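Local coordinates for Serine/threonine-protein kinase Tel1 (Chaetomium thermophilum, PDB 6SKY) that probably senses DNA damage and phosphorylates serine or threonine followed by glutamine in target proteins, using ATP, to activate checkpoint signalling, at residues A[1926-1932]-A[2814-2820]; A[2395-2399]-A[2426-2430]; A[2825-2830]-A[2910-2916]. One frame throughout, in Å; residues are numbered along the deposited sequence.

Contact 1 (A[1926-1932]-A[2814-2820]); sequences DPDAYYG and EGVFRRC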
loop_
_atom_site.group_PDB
_atom_site.type_symbol
_atom_site.label_atom_id
_atom_site.label_comp_id
_atom_site.label_asym_id
_atom_site.label_seq_id
_atom_site.Cartn_x
_atom_site.Cartn_y
_atom_site.Cartn_z
ATOM N N ASP A 1926 -3.000 -27.479 -0.629
ATOM C CA ASP A 1926 -3.822 -26.559 0.120
ATOM C C ASP A 1926 -3.163 -25.197 0.008
ATOM O O ASP A 1926 -1.929 -25.115 0.034
ATOM C CB ASP A 1926 -3.966 -26.949 1.591
ATOM C CG ASP A 1926 -5.253 -26.436 2.203
ATOM O OD1 ASP A 1926 -6.326 -26.729 1.642
ATOM O OD2 ASP A 1926 -5.202 -25.747 3.239
ATOM N N PRO A 1927 -3.939 -24.123 -0.122
ATOM C CA PRO A 1927 -3.320 -22.798 -0.196
ATOM C C PRO A 1927 -2.646 -22.361 1.096
ATOM O O PRO A 1927 -1.616 -21.684 1.032
ATOM C CB PRO A 1927 -4.497 -21.879 -0.549
ATOM C CG PRO A 1927 -5.580 -22.764 -1.004
ATOM C CD PRO A 1927 -5.394 -24.064 -0.318
ATOM N N ASP A 1928 -3.174 -22.731 2.263
ATOM C CA ASP A 1928 -2.773 -22.101 3.511
ATOM C C ASP A 1928 -1.933 -22.968 4.431
ATOM O O ASP A 1928 -1.399 -22.445 5.406
ATOM C CB ASP A 1928 -4.008 -21.644 4.293
ATOM C CG ASP A 1928 -4.933 -20.787 3.474
ATOM O OD1 ASP A 1928 -4.446 -20.044 2.603
ATOM O OD2 ASP A 1928 -6.156 -20.856 3.702
ATOM N N ALA A 1929 -1.804 -24.264 4.167
ATOM C CA ALA A 1929 -1.178 -25.146 5.146
ATOM C C ALA A 1929 0.299 -24.830 5.332
ATOM O O ALA A 1929 0.810 -24.873 6.456
ATOM C CB ALA A 1929 -1.367 -26.597 4.727
ATOM N N TYR A 1930 0.992 -24.497 4.243
ATOM C CA TYR A 1930 2.421 -24.216 4.293
ATOM C C TYR A 1930 2.774 -23.177 5.340
ATOM O O TYR A 1930 3.847 -23.246 5.944
ATOM C CB TYR A 1930 2.887 -23.743 2.923
ATOM C CG TYR A 1930 4.333 -23.335 2.856
ATOM C CD1 TYR A 1930 5.333 -24.281 2.755
ATOM C CD2 TYR A 1930 4.697 -22.001 2.874
ATOM C CE1 TYR A 1930 6.645 -23.917 2.689
ATOM C CE2 TYR A 1930 6.009 -21.629 2.809
ATOM C CZ TYR A 1930 6.978 -22.590 2.714
ATOM O OH TYR A 1930 8.295 -22.228 2.646
ATOM N N TYR A 1931 1.895 -22.212 5.570
ATOM C CA TYR A 1931 2.191 -21.108 6.468
ATOM C C TYR A 1931 2.098 -21.488 7.932
ATOM O O TYR A 1931 2.432 -20.667 8.784
ATOM C CB TYR A 1931 1.250 -19.949 6.185
ATOM C CG TYR A 1931 1.320 -19.481 4.765
ATOM C CD1 TYR A 1931 2.169 -18.465 4.396
ATOM C CD2 TYR A 1931 0.549 -20.067 3.791
ATOM C CE1 TYR A 1931 2.239 -18.043 3.099
ATOM C CE2 TYR A 1931 0.614 -19.654 2.494
ATOM C CZ TYR A 1931 1.461 -18.643 2.152
ATOM O OH TYR A 1931 1.523 -18.226 0.849
ATOM N N GLY A 1932 1.660 -22.696 8.247
ATOM C CA GLY A 1932 1.584 -23.097 9.632
ATOM C C GLY A 1932 2.829 -23.718 10.172
ATOM O O GLY A 1932 2.932 -23.937 11.377
ATOM N N GLU A 2814 -1.918 -21.739 13.758
ATOM C CA GLU A 2814 -1.213 -21.219 12.604
ATOM C C GLU A 2814 -1.635 -21.954 11.346
ATOM O O GLU A 2814 -2.067 -23.103 11.385
ATOM C CB GLU A 2814 0.282 -21.371 12.806
ATOM C CG GLU A 2814 0.672 -21.416 14.244
ATOM C CD GLU A 2814 0.693 -20.049 14.861
ATOM O OE1 GLU A 2814 0.781 -19.067 14.099
ATOM O OE2 GLU A 2814 0.625 -19.951 16.104
ATOM N N GLY A 2815 -1.496 -21.291 10.215
ATOM C CA GLY A 2815 -1.805 -21.954 8.973
ATOM C C GLY A 2815 -3.194 -21.654 8.482
ATOM O O GLY A 2815 -3.496 -20.509 8.176
ATOM N N VAL A 2816 -4.056 -22.663 8.424
ATOM C CA VAL A 2816 -5.360 -22.484 7.802
ATOM C C VAL A 2816 -6.251 -21.591 8.652
ATOM O O VAL A 2816 -6.944 -20.714 8.131
ATOM C CB VAL A 2816 -6.008 -23.850 7.534
ATOM C CG1 VAL A 2816 -7.372 -23.686 6.929
ATOM C CG2 VAL A 2816 -5.141 -24.659 6.628
ATOM N N PHE A 2817 -6.242 -21.780 9.969
ATOM C CA PHE A 2817 -7.171 -21.044 10.816
ATOM C C PHE A 2817 -6.851 -19.560 10.829
ATOM O O PHE A 2817 -7.739 -18.725 10.651
ATOM C CB PHE A 2817 -7.158 -21.600 12.235
ATOM C CG PHE A 2817 -8.059 -20.866 13.171
ATOM C CD1 PHE A 2817 -9.421 -21.018 13.099
ATOM C CD2 PHE A 2817 -7.546 -20.014 14.117
ATOM C CE1 PHE A 2817 -10.242 -20.343 13.945
ATOM C CE2 PHE A 2817 -8.371 -19.340 14.961
ATOM C CZ PHE A 2817 -9.719 -19.506 14.873
ATOM N N ARG A 2818 -5.588 -19.207 11.039
ATOM C CA ARG A 2818 -5.225 -17.802 11.144
ATOM C C ARG A 2818 -5.353 -17.088 9.806
ATOM O O ARG A 2818 -5.827 -15.949 9.748
ATOM C CB ARG A 2818 -3.814 -17.692 11.689
ATOM C CG ARG A 2818 -3.509 -16.383 12.314
ATOM C CD ARG A 2818 -2.139 -16.389 12.916
ATOM N NE ARG A 2818 -2.073 -17.229 14.101
ATOM C CZ ARG A 2818 -2.156 -16.770 15.340
ATOM N NH1 ARG A 2818 -2.084 -17.604 16.357
ATOM N NH2 ARG A 2818 -2.306 -15.478 15.556
ATOM N N ARG A 2819 -4.971 -17.748 8.717
ATOM C CA ARG A 2819 -5.119 -17.143 7.402
ATOM C C ARG A 2819 -6.582 -16.963 7.037
ATOM O O ARG A 2819 -6.949 -15.958 6.429
ATOM C CB ARG A 2819 -4.415 -17.983 6.347
ATOM C CG ARG A 2819 -2.930 -18.072 6.516
ATOM C CD ARG A 2819 -2.209 -17.311 5.461
ATOM N NE ARG A 2819 -2.468 -17.840 4.135
ATOM C CZ ARG A 2819 -2.113 -17.223 3.018
ATOM N NH1 ARG A 2819 -2.386 -17.763 1.843
ATOM N NH2 ARG A 2819 -1.492 -16.062 3.080
ATOM N N CYS A 2820 -7.436 -17.914 7.402
ATOM C CA CYS A 2820 -8.844 -17.774 7.063
ATOM C C CYS A 2820 -9.541 -16.755 7.945
ATOM O O CYS A 2820 -10.446 -16.064 7.477
ATOM C CB CYS A 2820 -9.539 -19.127 7.147
ATOM S SG CYS A 2820 -9.119 -20.217 5.794
#
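Glu2814 lays its CB 3.8 Å from the CA of Gly1932, its carboxylate turned outward to the charge of Arg2818. At Gly2815 the two backbones pack directly on each other, its CA 3.6 Å from the CA of Gly1932. A side chain on either glycine would probably not fit at this spacing, and at the backbone angles of Gly2815 (phi 97°) a CB would press against the carbonyl O of Glu2814. Gly2815 N-caps helix 2816-2828. In its first turn Val2816 presents CG2 to the CB of Asp1928 and, at 3.6 Å, to OD2 of Asp1926. One turn on, Arg2819 forms a salt bridge with Asp1928: NH1 donates to OD1 (3.2 Å), met on the anti side of the carboxylate, the two planes 75° apart, and NE adds a weak bond to the same oxygen. OD1 also pairs with Arg2642, so two arginines share one buried carboxylate. The chain of Arg2819 bends at chi2 and chi3, laying the guanidinium flat over one face of the Tyr1931 ring, planes 18° apart and CZ 4.0 Å from the ring centroid, a cation-pi stack. Cys2820 has its SG 3.7 Å from OD2 of Asp1928 and packs on Arg2744 and Ala2747 of helix 2732-2755. A FAT-region loop thus docks on the start of a C-lobe helix, as expected of PI3K-related kinases, whose FAT domain wraps around the kinase domain.

Contact 2 (A[2395-2399]-A[2426-2430]); sequences ALRFM and KFALL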
loop_
_atom_site.group_PDB
_atom_site.type_symbol
_atom_site.label_atom_id
_atom_site.label_comp_id
_atom_site.label_asym_id
_atom_site.label_seq_id
_atom_site.Cartn_x
_atom_site.Cartn_y
_atom_site.Cartn_z
ATOM N N ALA A 2395 -32.894 -3.301 -2.398
ATOM C CA ALA A 2395 -34.191 -3.470 -1.764
ATOM C C ALA A 2395 -34.104 -3.196 -0.276
ATOM O O ALA A 2395 -34.978 -2.543 0.294
ATOM C CB ALA A 2395 -34.717 -4.876 -2.023
ATOM N N LEU A 2396 -33.032 -3.649 0.360
ATOM C CA LEU A 2396 -32.829 -3.388 1.777
ATOM C C LEU A 2396 -32.596 -1.907 2.036
ATOM O O LEU A 2396 -33.130 -1.340 2.998
ATOM C CB LEU A 2396 -31.650 -4.219 2.266
ATOM C CG LEU A 2396 -31.633 -4.683 3.706
ATOM C CD1 LEU A 2396 -32.954 -5.292 4.038
ATOM C CD2 LEU A 2396 -30.551 -5.696 3.859
ATOM N N ARG A 2397 -31.822 -1.257 1.172
ATOM C CA ARG A 2397 -31.558 0.165 1.333
ATOM C C ARG A 2397 -32.794 0.995 1.027
ATOM O O ARG A 2397 -33.100 1.949 1.751
ATOM C CB ARG A 2397 -30.389 0.579 0.448
ATOM C CG ARG A 2397 -30.038 2.040 0.546
ATOM C CD ARG A 2397 -29.919 2.496 1.977
ATOM N NE ARG A 2397 -29.973 3.947 2.077
ATOM C CZ ARG A 2397 -30.192 4.613 3.204
ATOM N NH1 ARG A 2397 -30.228 5.934 3.198
ATOM N NH2 ARG A 2397 -30.384 3.958 4.334
ATOM N N PHE A 2398 -33.527 0.646 -0.027
ATOM C CA PHE A 2398 -34.792 1.317 -0.275
ATOM C C PHE A 2398 -35.737 1.154 0.898
ATOM O O PHE A 2398 -36.448 2.092 1.257
ATOM C CB PHE A 2398 -35.459 0.787 -1.538
ATOM C CG PHE A 2398 -36.925 1.079 -1.588
ATOM C CD1 PHE A 2398 -37.376 2.331 -1.929
ATOM C CD2 PHE A 2398 -37.847 0.116 -1.254
ATOM C CE1 PHE A 2398 -38.709 2.605 -1.953
ATOM C CE2 PHE A 2398 -39.179 0.395 -1.276
ATOM C CZ PHE A 2398 -39.610 1.639 -1.627
ATOM N N MET A 2399 -35.776 -0.033 1.497
ATOM C CA MET A 2399 -36.706 -0.283 2.588
ATOM C C MET A 2399 -36.356 0.553 3.806
ATOM O O MET A 2399 -37.234 1.156 4.427
ATOM C CB MET A 2399 -36.706 -1.769 2.928
ATOM C CG MET A 2399 -37.877 -2.207 3.756
ATOM S SD MET A 2399 -39.413 -1.567 3.079
ATOM C CE MET A 2399 -39.452 -2.378 1.489
ATOM N N LYS A 2426 -38.030 -9.449 -4.958
ATOM C CA LYS A 2426 -36.971 -8.647 -4.372
ATOM C C LYS A 2426 -37.242 -8.342 -2.909
ATOM O O LYS A 2426 -36.300 -8.139 -2.139
ATOM C CB LYS A 2426 -36.816 -7.344 -5.142
ATOM C CG LYS A 2426 -36.830 -7.494 -6.632
ATOM C CD LYS A 2426 -35.481 -7.860 -7.162
ATOM C CE LYS A 2426 -35.453 -7.672 -8.655
ATOM N NZ LYS A 2426 -34.084 -7.784 -9.190
ATOM N N PHE A 2427 -38.507 -8.307 -2.513
ATOM C CA PHE A 2427 -38.902 -8.045 -1.141
ATOM C C PHE A 2427 -39.264 -9.304 -0.376
ATOM O O PHE A 2427 -39.642 -9.210 0.788
ATOM C CB PHE A 2427 -40.093 -7.093 -1.109
ATOM C CG PHE A 2427 -39.902 -5.857 -1.908
ATOM C CD1 PHE A 2427 -39.125 -4.828 -1.430
ATOM C CD2 PHE A 2427 -40.514 -5.709 -3.127
ATOM C CE1 PHE A 2427 -38.949 -3.690 -2.163
ATOM C CE2 PHE A 2427 -40.340 -4.568 -3.859
ATOM C CZ PHE A 2427 -39.559 -3.561 -3.378
ATOM N N ALA A 2428 -39.162 -10.474 -0.999
ATOM C CA ALA A 2428 -39.725 -11.674 -0.400
ATOM C C ALA A 2428 -39.005 -12.072 0.876
ATOM O O ALA A 2428 -39.625 -12.643 1.777
ATOM C CB ALA A 2428 -39.691 -12.822 -1.402
ATOM N N LEU A 2429 -37.712 -11.787 0.979
ATOM C CA LEU A 2429 -36.941 -12.139 2.162
ATOM C C LEU A 2429 -36.962 -11.065 3.237
ATOM O O LEU A 2429 -36.305 -11.234 4.263
ATOM C CB LEU A 2429 -35.491 -12.442 1.787
ATOM C CG LEU A 2429 -35.192 -13.760 1.076
ATOM C CD1 LEU A 2429 -33.696 -13.940 0.910
ATOM C CD2 LEU A 2429 -35.784 -14.927 1.830
ATOM N N LEU A 2430 -37.693 -9.974 3.035
ATOM C CA LEU A 2430 -37.812 -8.905 4.018
ATOM C C LEU A 2430 -39.207 -8.855 4.620
ATOM O O LEU A 2430 -39.738 -7.782 4.876
ATOM C CB LEU A 2430 -37.490 -7.550 3.405
ATOM C CG LEU A 2430 -36.411 -7.423 2.343
ATOM C CD1 LEU A 2430 -36.280 -5.974 1.970
ATOM C CD2 LEU A 2430 -35.100 -7.975 2.839
#
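Ala2395 and Phe2427 meet at the middle of the packed part, where the helix 2394-2404 turns its small and apolar side chains to the turn 2427-2430. The alanine suits the place because its lone methyl lets the loop backbone come close, with CB 3.6 Å from the carbonyl O of Lys2426. Around it the Phe2427 ring is gripped at CD1 and CE1: the CE methyl of Met2399 lies 3.8 Å from CD1, and CD2 of Phe2398 comes to the ring edge, 4.1 Å from CE1. Met2399 can reach the ring since its flexible chain is bent at chi2 (48°) and chi3 (63°). Leu2452 and Ile2456 of helix 2444-2459 also pack on Phe2427. Leu2430 packs beside it, CD1 lying 4.3 Å from CB of Met2399 and 4.0 Å from the carbonyl O of Ala2395. Its CD2 meets CD1 of Leu2396 at 3.6 Å, and Leu2396 leans also on helix 2832-2843.

The side of Lys2426 is looser. Its side chain approaches through its base, CB 4.5 Å from CB of Ala2395, then leads away from the helix segment.

No hydrogen bond crosses between the two segments. Their attachment therefore rests on apolar packing of methyls and rings, while Lys2426, the charged residue that touches across, finds its mate outside them, its NZ in a salt bridge with Asp2392.

Contact 3 (A[2825-2830]-A[2910-2916]); sequences LDALRE and LSKTLSV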
loop_
_atom_site.group_PDB
_atom_site.type_symbol
_atom_site.label_atom_id
_atom_site.label_comp_id
_atom_site.label_asym_id
_atom_site.label_seq_id
_atom_site.Cartn_x
_atom_site.Cartn_y
_atom_site.Cartn_z
ATOM N N LEU A 2825 -11.971 -11.472 8.040
ATOM C CA LEU A 2825 -12.053 -10.142 8.629
ATOM C C LEU A 2825 -11.734 -9.062 7.612
ATOM O O LEU A 2825 -12.347 -7.992 7.622
ATOM C CB LEU A 2825 -11.116 -10.040 9.821
ATOM C CG LEU A 2825 -11.150 -8.701 10.537
ATOM C CD1 LEU A 2825 -12.512 -8.470 11.126
ATOM C CD2 LEU A 2825 -10.094 -8.656 11.602
ATOM N N ASP A 2826 -10.788 -9.324 6.717
ATOM C CA ASP A 2826 -10.460 -8.357 5.687
ATOM C C ASP A 2826 -11.623 -8.145 4.736
ATOM O O ASP A 2826 -11.882 -7.016 4.317
ATOM C CB ASP A 2826 -9.230 -8.825 4.929
ATOM C CG ASP A 2826 -8.659 -7.760 4.047
ATOM O OD1 ASP A 2826 -9.043 -6.583 4.208
ATOM O OD2 ASP A 2826 -7.821 -8.095 3.187
ATOM N N ALA A 2827 -12.334 -9.212 4.374
ATOM C CA ALA A 2827 -13.508 -9.042 3.528
ATOM C C ALA A 2827 -14.654 -8.382 4.276
ATOM O O ALA A 2827 -15.475 -7.702 3.664
ATOM C CB ALA A 2827 -13.959 -10.385 2.971
ATOM N N LEU A 2828 -14.741 -8.578 5.588
ATOM C CA LEU A 2828 -15.831 -7.977 6.344
ATOM C C LEU A 2828 -15.642 -6.481 6.495
ATOM O O LEU A 2828 -16.599 -5.720 6.353
ATOM C CB LEU A 2828 -15.961 -8.622 7.718
ATOM C CG LEU A 2828 -16.727 -9.931 7.816
ATOM C CD1 LEU A 2828 -16.858 -10.350 9.252
ATOM C CD2 LEU A 2828 -18.077 -9.791 7.176
ATOM N N ARG A 2829 -14.433 -6.033 6.805
ATOM C CA ARG A 2829 -14.263 -4.596 6.957
ATOM C C ARG A 2829 -14.163 -3.870 5.625
ATOM O O ARG A 2829 -14.065 -2.645 5.620
ATOM C CB ARG A 2829 -13.048 -4.275 7.830
ATOM C CG ARG A 2829 -11.800 -4.949 7.426
ATOM C CD ARG A 2829 -10.583 -4.226 7.928
ATOM N NE ARG A 2829 -10.374 -4.360 9.359
ATOM C CZ ARG A 2829 -9.247 -4.011 9.963
ATOM N NH1 ARG A 2829 -9.117 -4.152 11.269
ATOM N NH2 ARG A 2829 -8.251 -3.523 9.250
ATOM N N GLU A 2830 -14.202 -4.580 4.507
ATOM C CA GLU A 2830 -14.384 -3.974 3.198
ATOM C C GLU A 2830 -15.835 -3.972 2.754
ATOM O O GLU A 2830 -16.124 -3.566 1.631
ATOM C CB GLU A 2830 -13.530 -4.693 2.158
ATOM C CG GLU A 2830 -12.116 -4.173 2.092
ATOM C CD GLU A 2830 -11.118 -5.224 1.665
ATOM O OE1 GLU A 2830 -11.534 -6.243 1.075
ATOM O OE2 GLU A 2830 -9.911 -5.034 1.926
ATOM N N LEU A 2910 -15.189 -2.844 12.904
ATOM C CA LEU A 2910 -14.879 -2.935 11.486
ATOM C C LEU A 2910 -14.034 -1.765 11.012
ATOM O O LEU A 2910 -14.036 -1.447 9.821
ATOM C CB LEU A 2910 -16.161 -3.010 10.664
ATOM C CG LEU A 2910 -17.033 -4.254 10.752
ATOM C CD1 LEU A 2910 -18.257 -4.071 9.913
ATOM C CD2 LEU A 2910 -16.264 -5.453 10.286
ATOM N N SER A 2911 -13.316 -1.119 11.918
ATOM C CA SER A 2911 -12.528 0.052 11.589
ATOM C C SER A 2911 -11.137 -0.365 11.152
ATOM O O SER A 2911 -10.547 -1.277 11.726
ATOM C CB SER A 2911 -12.436 0.984 12.790
ATOM O OG SER A 2911 -11.895 0.296 13.898
ATOM N N LYS A 2912 -10.611 0.328 10.148
ATOM C CA LYS A 2912 -9.339 -0.019 9.539
ATOM C C LYS A 2912 -8.150 0.600 10.253
ATOM O O LYS A 2912 -7.086 0.747 9.647
ATOM C CB LYS A 2912 -9.342 0.387 8.071
ATOM C CG LYS A 2912 -10.523 -0.140 7.316
ATOM C CD LYS A 2912 -10.236 -0.211 5.844
ATOM C CE LYS A 2912 -11.338 -0.940 5.123
ATOM N NZ LYS A 2912 -10.969 -1.266 3.722
ATOM N N THR A 2913 -8.300 0.947 11.529
ATOM C CA THR A 2913 -7.211 1.569 12.273
ATOM C C THR A 2913 -6.045 0.607 12.459
ATOM O O THR A 2913 -4.912 0.907 12.068
ATOM C CB THR A 2913 -7.727 2.066 13.617
ATOM O OG1 THR A 2913 -8.639 3.146 13.399
ATOM C CG2 THR A 2913 -6.589 2.548 14.476
ATOM N N LEU A 2914 -6.298 -0.553 13.062
ATOM C CA LEU A 2914 -5.294 -1.599 13.141
ATOM C C LEU A 2914 -5.274 -2.412 11.856
ATOM O O LEU A 2914 -6.190 -2.355 11.039
ATOM C CB LEU A 2914 -5.561 -2.529 14.313
ATOM C CG LEU A 2914 -4.936 -2.258 15.667
ATOM C CD1 LEU A 2914 -5.576 -1.050 16.285
ATOM C CD2 LEU A 2914 -5.129 -3.469 16.540
ATOM N N SER A 2915 -4.215 -3.187 11.681
ATOM C CA SER A 2915 -4.183 -4.094 10.554
ATOM C C SER A 2915 -4.962 -5.359 10.888
ATOM O O SER A 2915 -5.330 -5.609 12.035
ATOM C CB SER A 2915 -2.748 -4.427 10.168
ATOM O OG SER A 2915 -2.030 -4.932 11.270
ATOM N N VAL A 2916 -5.238 -6.154 9.860
ATOM C CA VAL A 2916 -5.976 -7.387 10.084
ATOM C C VAL A 2916 -5.123 -8.380 10.858
ATOM O O VAL A 2916 -5.623 -9.096 11.729
ATOM C CB VAL A 2916 -6.463 -7.970 8.749
ATOM C CG1 VAL A 2916 -7.340 -9.135 9.000
ATOM C CG2 VAL A 2916 -7.226 -6.945 7.990
#
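Arg2829 reaches from the end of helix 2816-2828 into the curl of segment 2910-2916, and its guanidinium is layered between backbone on one face and a methyl on the other. CG sits between the backbone N and the carbonyl carbon (chi1 51°), and a bend at chi3 then swings the flat group inside the curl. The carbonyl O of Ser2911 and the CA of Lys2912 lie over one face; CG2 of Val2916 covers the opposite one, 3.8 Å from NH2. At the edge lies the carbonyl O of Leu2914, taken by NH2 at 3.0 Å in a fairly straight bond (158°) and more weakly by NH1. The Ser2911 oxygen, over the face, receives no hydrogen bond from Arg2829 but may still be drawn by the positive charge.

Lys2912 passes at a slant beside the arginine chain, its CG 4.1 Å from CD of Arg2829. Its extended chain brings CE to 3.3 Å from the carbonyl O of Arg2829, and NZ stays 4.3 Å from OE2 of Glu2830, near enough for attraction but too far for a salt bridge. Val2916 and Leu2825 run past each other in opposite directions, CG1 to CD2 at 3.8 Å, two branched chains suited to packing between helices. Leu2910 lays CD2 on CB of Leu2828, 4.1 Å away, and packs as well on Ile2835 and Val2755. Leu2914 packs on Arg2260 of the second subunit.

A leucine in place of Arg2829 would probably leave the carbonyl of Leu2914 without its donor and the curl freer to move. The approach to the FATC helix 2916-2927 is thus held to the kinase C-lobe by a hydrogen bond from a charged donor, probably strengthened by that charge, and by packing.

Contacts 1 and 3 use opposite ends of helix 2816-2828: its start meets the FAT region, its end the approach to the FATC helix. Their centres are 19 Å apart and their nearest atoms about 5 Å, without touching. Contact 2 stands further off, its centre 27 Å from that of contact 3 and 38 Å from that of contact 1, and along the chain it is nested in the loop that contact 1 closes. Helix 2832-2843 connects the region, touching Leu2396 of contact 2 and Leu2910 of contact 3. Contact 1 joins FAT to kinase, contact 3 kinase to FATC, and contact 2 packs inside FAT. All three lie away from the ATP-analogue pocket and the magnesium site of Asn2765 and Asp2779.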